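Local coordinates for protein 2''-aminoglycoside nucleotidyltransferase (PDB 4WQK) that confers aminoglycoside resistance by transferring a nucleotidyl group to the 2''-hydroxyl of kanamycin, gentamicin and tobramycin, with magnesium as cofactor, at residues R68-E71 and F77-E80; N124-I129 and C157-A162; Y135-D138 and D144-T147. All coordinates share one frame; numbering follows the deposited sequence.

Contact 1 (R68-E71 and F77-E80); sequences RVME and FLAE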
loop_
_atom_site.group_PDB
_atom_site.type_symbol
_atom_site.label_atom_id
_atom_site.label_comp_id
_atom_site.label_asym_id
_atom_site.label_seq_id
_atom_site.Cartn_x
_atom_site.Cartn_y
_atom_site.Cartn_z
ATOM N N ARG A 68 -16.219 9.643 -3.199
ATOM C CA ARG A 68 -16.826 9.626 -1.880
ATOM C C ARG A 68 -16.224 8.511 -1.052
ATOM O O ARG A 68 -15.685 7.546 -1.597
ATOM C CB ARG A 68 -18.339 9.456 -1.994
ATOM C CG ARG A 68 -18.744 8.166 -2.660
ATOM C CD ARG A 68 -20.268 8.024 -2.750
ATOM N NE ARG A 68 -20.894 7.947 -1.430
ATOM C CZ ARG A 68 -20.985 6.826 -0.711
ATOM N NH1 ARG A 68 -20.452 5.693 -1.170
ATOM N NH2 ARG A 68 -21.577 6.841 0.479
ATOM N N VAL A 69 -16.282 8.656 0.272
ATOM C CA VAL A 69 -15.916 7.561 1.147
ATOM C C VAL A 69 -17.084 6.579 1.113
ATOM O O VAL A 69 -18.230 6.986 1.273
ATOM C CB VAL A 69 -15.672 8.014 2.595
ATOM C CG1 VAL A 69 -15.606 6.796 3.510
ATOM C CG2 VAL A 69 -14.407 8.855 2.680
ATOM N N MET A 70 -16.795 5.297 0.928
ATOM C CA MET A 70 -17.827 4.278 0.714
ATOM C C MET A 70 -18.041 3.324 1.894
ATOM O O MET A 70 -19.141 2.859 2.126
ATOM C CB MET A 70 -17.463 3.469 -0.543
ATOM C CG MET A 70 -18.356 2.278 -0.832
ATOM S SD MET A 70 -17.570 1.187 -2.036
ATOM C CE MET A 70 -16.792 -0.007 -0.947
ATOM N N GLU A 71 -16.975 3.038 2.631
ATOM C CA GLU A 71 -17.033 2.002 3.653
ATOM C C GLU A 71 -15.964 2.349 4.672
ATOM O O GLU A 71 -14.839 2.711 4.314
ATOM C CB GLU A 71 -16.808 0.621 3.021
ATOM C CG GLU A 71 -16.815 -0.556 3.960
ATOM C CD GLU A 71 -17.005 -1.881 3.221
ATOM O OE1 GLU A 71 -17.286 -1.838 1.999
ATOM O OE2 GLU A 71 -16.891 -2.955 3.857
ATOM N N PHE A 77 -10.358 2.988 5.399
ATOM C CA PHE A 77 -11.638 3.216 4.738
ATOM C C PHE A 77 -11.486 2.905 3.254
ATOM O O PHE A 77 -10.350 2.909 2.751
ATOM C CB PHE A 77 -12.141 4.662 4.963
ATOM C CG PHE A 77 -11.281 5.752 4.318
ATOM C CD1 PHE A 77 -11.524 6.165 3.015
ATOM C CD2 PHE A 77 -10.235 6.342 5.008
ATOM C CE1 PHE A 77 -10.764 7.166 2.429
ATOM C CE2 PHE A 77 -9.457 7.332 4.412
ATOM C CZ PHE A 77 -9.731 7.741 3.124
ATOM N N LEU A 78 -12.606 2.617 2.592
ATOM C CA LEU A 78 -12.689 2.451 1.127
ATOM C C LEU A 78 -13.336 3.688 0.557
ATOM O O LEU A 78 -14.314 4.213 1.116
ATOM C CB LEU A 78 -13.497 1.208 0.710
ATOM C CG LEU A 78 -13.073 -0.097 1.376
ATOM C CD1 LEU A 78 -14.008 -1.264 0.950
ATOM C CD2 LEU A 78 -11.604 -0.391 1.083
ATOM N N ALA A 79 -12.751 4.193 -0.527
ATOM C CA ALA A 79 -13.360 5.287 -1.276
ATOM C C ALA A 79 -13.546 4.872 -2.722
ATOM O O ALA A 79 -12.858 3.968 -3.224
ATOM C CB ALA A 79 -12.488 6.514 -1.209
ATOM N N GLU A 80 -14.519 5.482 -3.391
ATOM C CA GLU A 80 -14.665 5.253 -4.821
ATOM C C GLU A 80 -14.582 6.575 -5.556
ATOM O O GLU A 80 -15.096 7.586 -5.101
ATOM C CB GLU A 80 -15.985 4.533 -5.167
ATOM C CG GLU A 80 -17.242 5.255 -4.781
ATOM C CD GLU A 80 -18.488 4.529 -5.271
ATOM O OE1 GLU A 80 -18.683 3.340 -4.916
ATOM O OE2 GLU A 80 -19.265 5.153 -6.033
#
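Arg68 and Glu80 form a regular hydrogen-bonded pair between the antiparallel strands 68-71 and 77-80, with Arg68 N to Glu80 O and Glu80 N to Arg68 O both 3.0 Å. Beyond the non-hydrogen-bonded pair Val69–Ala79 the register slips by one residue. Leu78 O there accepts two donors on the same face of its plane, Met70 N at 2.7 Å and, more loosely, Glu71 N at 3.3 Å. Leu78 N returns a bond to Glu71 O at 2.8 Å.

Apolar packing follows the two sheet faces. On one, Val69 CG2 reaches Phe77 CD1 at 4.0 Å, and the ring continues toward Arg55 and Leu58 of helix 55-64. On the other, the extended Glu71 chain runs alongside Leu78. A bend in Met70 at chi3 (95°) brings its CE to 3.6 Å from Leu78 CD1.

Charge plays a looser part. Arg68 and Glu80 point the same way, but Arg68 NH1 and Glu80 OE1 stay 4.8 Å apart, too far for a salt bridge, leaving at most a weak long-range attraction.

Met70 and Glu71 facing Leu78 make a classic beta bulge, set in the hairpin of the N-terminal nucleotidyltransferase domain, where Leu78 also touches the magnesium ligand Asp87.

Contact 2 (N124-I129 and C157-A162); sequences NSWEAI and CTSLGA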
loop_
_atom_site.group_PDB
_atom_site.type_symbol
_atom_site.label_atom_id
_atom_site.label_comp_id
_atom_site.label_asym_id
_atom_site.label_seq_id
_atom_site.Cartn_x
_atom_site.Cartn_y
_atom_site.Cartn_z
ATOM N N ASN A 124 5.073 1.970 0.026
ATOM C CA ASN A 124 5.441 1.246 1.226
ATOM C C ASN A 124 6.633 0.327 0.925
ATOM O O ASN A 124 6.839 -0.104 -0.223
ATOM C CB ASN A 124 4.245 0.443 1.741
ATOM C CG ASN A 124 3.173 1.343 2.283
ATOM O OD1 ASN A 124 2.028 1.319 1.838
ATOM N ND2 ASN A 124 3.549 2.181 3.248
ATOM N N SER A 125 7.388 -0.003 1.956
ATOM C CA SER A 125 8.572 -0.837 1.807
ATOM C C SER A 125 8.227 -2.280 1.415
ATOM O O SER A 125 7.103 -2.750 1.623
ATOM C CB SER A 125 9.346 -0.846 3.107
ATOM O OG SER A 125 8.562 -1.542 4.091
ATOM N N TRP A 126 9.190 -2.964 0.807
ATOM C CA TRP A 126 8.997 -4.387 0.535
ATOM C C TRP A 126 8.639 -5.128 1.810
ATOM O O TRP A 126 7.766 -6.019 1.760
ATOM C CB TRP A 126 10.253 -5.029 -0.077
ATOM C CG TRP A 126 10.552 -4.666 -1.494
ATOM C CD1 TRP A 126 11.689 -4.056 -1.956
ATOM C CD2 TRP A 126 9.762 -4.975 -2.644
ATOM N NE1 TRP A 126 11.631 -3.947 -3.327
ATOM C CE2 TRP A 126 10.453 -4.503 -3.768
ATOM C CE3 TRP A 126 8.526 -5.595 -2.838
ATOM C CZ2 TRP A 126 9.946 -4.642 -5.075
ATOM C CZ3 TRP A 126 8.035 -5.735 -4.118
ATOM C CH2 TRP A 126 8.721 -5.224 -5.218
ATOM N N GLU A 127 9.283 -4.814 2.931
ATOM C CA GLU A 127 8.980 -5.556 4.165
ATOM C C GLU A 127 7.519 -5.349 4.576
ATOM O O GLU A 127 6.865 -6.309 5.016
ATOM C CB GLU A 127 9.940 -5.103 5.275
ATOM C CG GLU A 127 11.364 -5.525 5.049
ATOM C CD GLU A 127 12.189 -4.552 4.134
ATOM O OE1 GLU A 127 11.684 -3.611 3.428
ATOM O OE2 GLU A 127 13.422 -4.748 4.109
ATOM N N ALA A 128 7.006 -4.122 4.450
ATOM C CA ALA A 128 5.603 -3.857 4.755
ATOM C C ALA A 128 4.653 -4.569 3.814
ATOM O O ALA A 128 3.610 -5.078 4.239
ATOM C CB ALA A 128 5.325 -2.326 4.739
ATOM N N ILE A 129 5.007 -4.579 2.533
ATOM C CA ILE A 129 4.202 -5.261 1.520
ATOM C C ILE A 129 4.097 -6.748 1.852
ATOM O O ILE A 129 2.999 -7.358 1.883
ATOM C CB ILE A 129 4.812 -5.037 0.126
ATOM C CG1 ILE A 129 4.681 -3.571 -0.261
ATOM C CG2 ILE A 129 4.189 -5.957 -0.934
ATOM C CD1 ILE A 129 5.520 -3.201 -1.511
ATOM N N CYS A 157 8.746 -11.386 -2.934
ATOM C CA CYS A 157 9.816 -12.128 -2.277
ATOM C C CYS A 157 11.070 -12.255 -3.128
ATOM O O CYS A 157 12.175 -12.199 -2.575
ATOM C CB CYS A 157 9.366 -13.519 -1.879
ATOM S SG CYS A 157 8.007 -13.590 -0.657
ATOM N N THR A 158 10.944 -12.389 -4.452
ATOM C CA THR A 158 12.120 -12.394 -5.314
ATOM C C THR A 158 12.855 -11.041 -5.197
ATOM O O THR A 158 14.101 -10.995 -5.200
ATOM C CB THR A 158 11.727 -12.647 -6.754
ATOM O OG1 THR A 158 11.152 -13.952 -6.842
ATOM C CG2 THR A 158 12.911 -12.607 -7.683
ATOM N N SER A 159 12.086 -9.962 -5.073
ATOM C CA SER A 159 12.691 -8.629 -5.053
ATOM C C SER A 159 13.407 -8.358 -3.724
ATOM O O SER A 159 14.484 -7.742 -3.719
ATOM C CB SER A 159 11.615 -7.572 -5.313
ATOM O OG SER A 159 10.975 -7.764 -6.582
ATOM N N LEU A 160 12.836 -8.790 -2.610
ATOM C CA LEU A 160 13.468 -8.584 -1.296
ATOM C C LEU A 160 14.566 -9.617 -1.045
ATOM O O LEU A 160 15.614 -9.309 -0.462
ATOM C CB LEU A 160 12.410 -8.657 -0.191
ATOM C CG LEU A 160 13.008 -8.283 1.184
ATOM C CD1 LEU A 160 13.500 -6.848 1.229
ATOM C CD2 LEU A 160 11.895 -8.554 2.209
ATOM N N GLY A 161 14.303 -10.846 -1.497
ATOM C CA GLY A 161 15.236 -11.939 -1.382
ATOM C C GLY A 161 14.786 -12.960 -0.341
ATOM O O GLY A 161 14.259 -12.636 0.721
ATOM N N ALA A 162 15.021 -14.211 -0.656
ATOM C CA ALA A 162 14.603 -15.298 0.213
ATOM C C ALA A 162 15.136 -15.186 1.641
ATOM O O ALA A 162 14.425 -15.522 2.572
ATOM C CB ALA A 162 15.038 -16.596 -0.377
#
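The helical turn that brings Ser159 and Leu160 up to Trp126 is closed by the shortest polar bond within the two segments, from Gly161 N to Cys157 O at 2.7 Å. Gly161 then leaves helical geometry with a positive phi of 108°, and the chain passes directly into helix 162-176. No hydrogen bond crosses between 124-129 and 157-162; what joins them is a serine methylene over an indole and a leucine lodged beside it.

Ser159 CB sits over one face of Trp126, 3.7 Å from the centroid of the six-membered ring and 23° off its normal, a CH-pi contact displaced toward the CZ2 rim. Ser159 OG also lies close to this rim, but its polar partner is Leu155 O in its own helix.

The arrangement is a helix-to-helix contact of the C-terminal domain, between the first turn of helix 126-139 and the last turn of helix 147-160. Ser125, one residue ahead of Trp126, is the N-cap of the former, its OG accepting from Ala128 N at 3.0 Å.

Leu160 has CG anti to the backbone N (chi1 -173°), which carries CD1 into the angle between two neighbours, 3.9 Å from Trp126 CB and 3.6 Å from Glu127 OE2. The Glu127 chain bends at chi2 and crosses the leucine at about a right angle. Trp126 meets the N-terminal domain as well, packing on Ile32 and making a cation-pi contact with Arg35, while Ser159 touches Leu36 of the same helix 28-36.

Contact 3 (Y135-D138 and D144-T147); sequences YYAD and DWPT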
loop_
_atom_site.group_PDB
_atom_site.type_symbol
_atom_site.label_atom_id
_atom_site.label_comp_id
_atom_site.label_asym_id
_atom_site.label_seq_id
_atom_site.Cartn_x
_atom_site.Cartn_y
_atom_site.Cartn_z
ATOM N N TYR A 135 -0.486 -11.632 7.219
ATOM C CA TYR A 135 -1.846 -11.592 7.785
ATOM C C TYR A 135 -2.837 -12.348 6.909
ATOM O O TYR A 135 -3.705 -13.075 7.423
ATOM C CB TYR A 135 -2.342 -10.165 7.954
ATOM C CG TYR A 135 -1.619 -9.318 8.964
ATOM C CD1 TYR A 135 -1.658 -9.632 10.326
ATOM C CD2 TYR A 135 -0.925 -8.209 8.557
ATOM C CE1 TYR A 135 -0.996 -8.805 11.260
ATOM C CE2 TYR A 135 -0.284 -7.388 9.452
ATOM C CZ TYR A 135 -0.292 -7.709 10.801
ATOM O OH TYR A 135 0.365 -6.872 11.709
ATOM N N TYR A 136 -2.714 -12.162 5.597
ATOM C CA TYR A 136 -3.585 -12.830 4.647
ATOM C C TYR A 136 -3.455 -14.355 4.781
ATOM O O TYR A 136 -4.465 -15.082 4.721
ATOM C CB TYR A 136 -3.254 -12.312 3.230
ATOM C CG TYR A 136 -4.158 -12.852 2.146
ATOM C CD1 TYR A 136 -5.530 -12.938 2.337
ATOM C CD2 TYR A 136 -3.640 -13.280 0.936
ATOM C CE1 TYR A 136 -6.364 -13.419 1.333
ATOM C CE2 TYR A 136 -4.464 -13.777 -0.071
ATOM C CZ TYR A 136 -5.824 -13.851 0.137
ATOM O OH TYR A 136 -6.661 -14.349 -0.846
ATOM N N ALA A 137 -2.244 -14.866 5.004
ATOM C CA ALA A 137 -2.055 -16.312 5.143
ATOM C C ALA A 137 -2.753 -16.873 6.390
ATOM O O ALA A 137 -3.170 -18.038 6.414
ATOM C CB ALA A 137 -0.577 -16.664 5.173
ATOM N N ASP A 138 -2.895 -16.067 7.441
ATOM C CA ASP A 138 -3.643 -16.549 8.613
ATOM C C ASP A 138 -5.155 -16.566 8.368
ATOM O O ASP A 138 -5.906 -17.343 8.981
ATOM C CB ASP A 138 -3.333 -15.706 9.846
ATOM C CG ASP A 138 -1.975 -16.014 10.428
ATOM O OD1 ASP A 138 -1.367 -17.018 10.005
ATOM O OD2 ASP A 138 -1.524 -15.271 11.322
ATOM N N ASP A 144 -5.045 -22.073 -0.880
ATOM C CA ASP A 144 -6.331 -21.650 -1.414
ATOM C C ASP A 144 -6.331 -20.216 -1.961
ATOM O O ASP A 144 -7.371 -19.722 -2.393
ATOM C CB ASP A 144 -7.415 -21.771 -0.340
ATOM C CG ASP A 144 -7.687 -23.201 0.053
ATOM O OD1 ASP A 144 -7.562 -24.090 -0.829
ATOM O OD2 ASP A 144 -8.037 -23.435 1.238
ATOM N N TRP A 145 -5.186 -19.536 -1.918
ATOM C CA TRP A 145 -5.097 -18.175 -2.456
ATOM C C TRP A 145 -5.364 -18.115 -3.959
ATOM O O TRP A 145 -4.884 -18.968 -4.699
ATOM C CB TRP A 145 -3.703 -17.581 -2.252
ATOM C CG TRP A 145 -3.351 -17.164 -0.870
ATOM C CD1 TRP A 145 -4.084 -17.337 0.254
ATOM C CD2 TRP A 145 -2.142 -16.506 -0.484
ATOM N NE1 TRP A 145 -3.399 -16.823 1.345
ATOM C CE2 TRP A 145 -2.204 -16.308 0.906
ATOM C CE3 TRP A 145 -1.006 -16.077 -1.186
ATOM C CZ2 TRP A 145 -1.182 -15.675 1.616
ATOM C CZ3 TRP A 145 0.024 -15.442 -0.463
ATOM C CH2 TRP A 145 -0.077 -15.266 0.908
ATOM N N PRO A 146 -6.095 -17.089 -4.414
ATOM C CA PRO A 146 -6.131 -16.790 -5.850
ATOM C C PRO A 146 -4.712 -16.661 -6.386
ATOM O O PRO A 146 -3.816 -16.076 -5.751
ATOM C CB PRO A 146 -6.883 -15.458 -5.910
ATOM C CG PRO A 146 -7.752 -15.479 -4.663
ATOM C CD PRO A 146 -6.893 -16.128 -3.633
ATOM N N THR A 147 -4.507 -17.245 -7.553
ATOM C CA THR A 147 -3.196 -17.249 -8.178
ATOM C C THR A 147 -2.602 -15.862 -8.328
ATOM O O THR A 147 -1.396 -15.721 -8.168
ATOM C CB THR A 147 -3.291 -17.952 -9.538
ATOM O OG1 THR A 147 -3.700 -19.309 -9.337
ATOM C CG2 THR A 147 -1.953 -17.931 -10.309
#
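Tyr136 and Trp145 lie ring over ring in an offset stack, the phenol against the five-membered part of the indole with centroids 4.1 Å apart and planes inclined by 23°. The tight part of the contact is here. Tyr136 CD2 comes within 3.4 Å of Trp145 CE2, and the neighbouring CE2 of the tyrosine lies 3.5 Å from Trp145 NE1, so one side of the phenol rests on the pyrrole portion and the bond shared with the benzene portion. The phenol and the indole enter the stack from opposite ends. With CG of Tyr136 opposite the backbone N (chi1 -176°), its ring is carried over the indole.

Trp145 is held from other directions too. Its NE1 hydrogen-bonds to Val140 O in the connecting segment, which should limit rotation of the indole under the tyrosine. Ala137 meets the CZ2 corner, with its N at the ring edge in the indole plane and its CB 3.7 Å from Trp145 CZ2.

Away from the stack the contact shrinks to a single close touch at an exposed proline, not a broad overlap: Pro146 CD lies 3.3 Å from Tyr136 OH, and Pro146 CG is farther from that oxygen at 4.1 Å. No hydrogen bond joins the two segments, so ring overlap carries the contact. Tyr136 also meets the ring of His149. The side chain of Tyr136 is about 4 Å from a bound isopropyl alcohol (IPA), probably from the crystallisation liquor.

Pro146 occupies the N-cap position of helix 147-160, and the stack ties the connection between the two helices back onto helix 126-139, within the C-terminal domain.

In the fold
Along the chain contact 1 is complete before the other two begin. It belongs to the N-terminal domain, in the hairpin of strands 68-73 and 76-81, whereas contacts 2 and 3 lie in the mainly helical C-terminal domain. Contacts 1 and 2 stand on opposite sides of the chain's centre, their centres 28 Å apart; contacts 1 and 3 are separated by 24 Å between centres. Contacts 2 and 3 share helix 126-139, one at its start and one near its end, with centres 17 Å apart, and contact 3 falls within the sequence that contact 2 spans. The three thus sample both domains of an enzyme that binds kanamycin in the cleft between them.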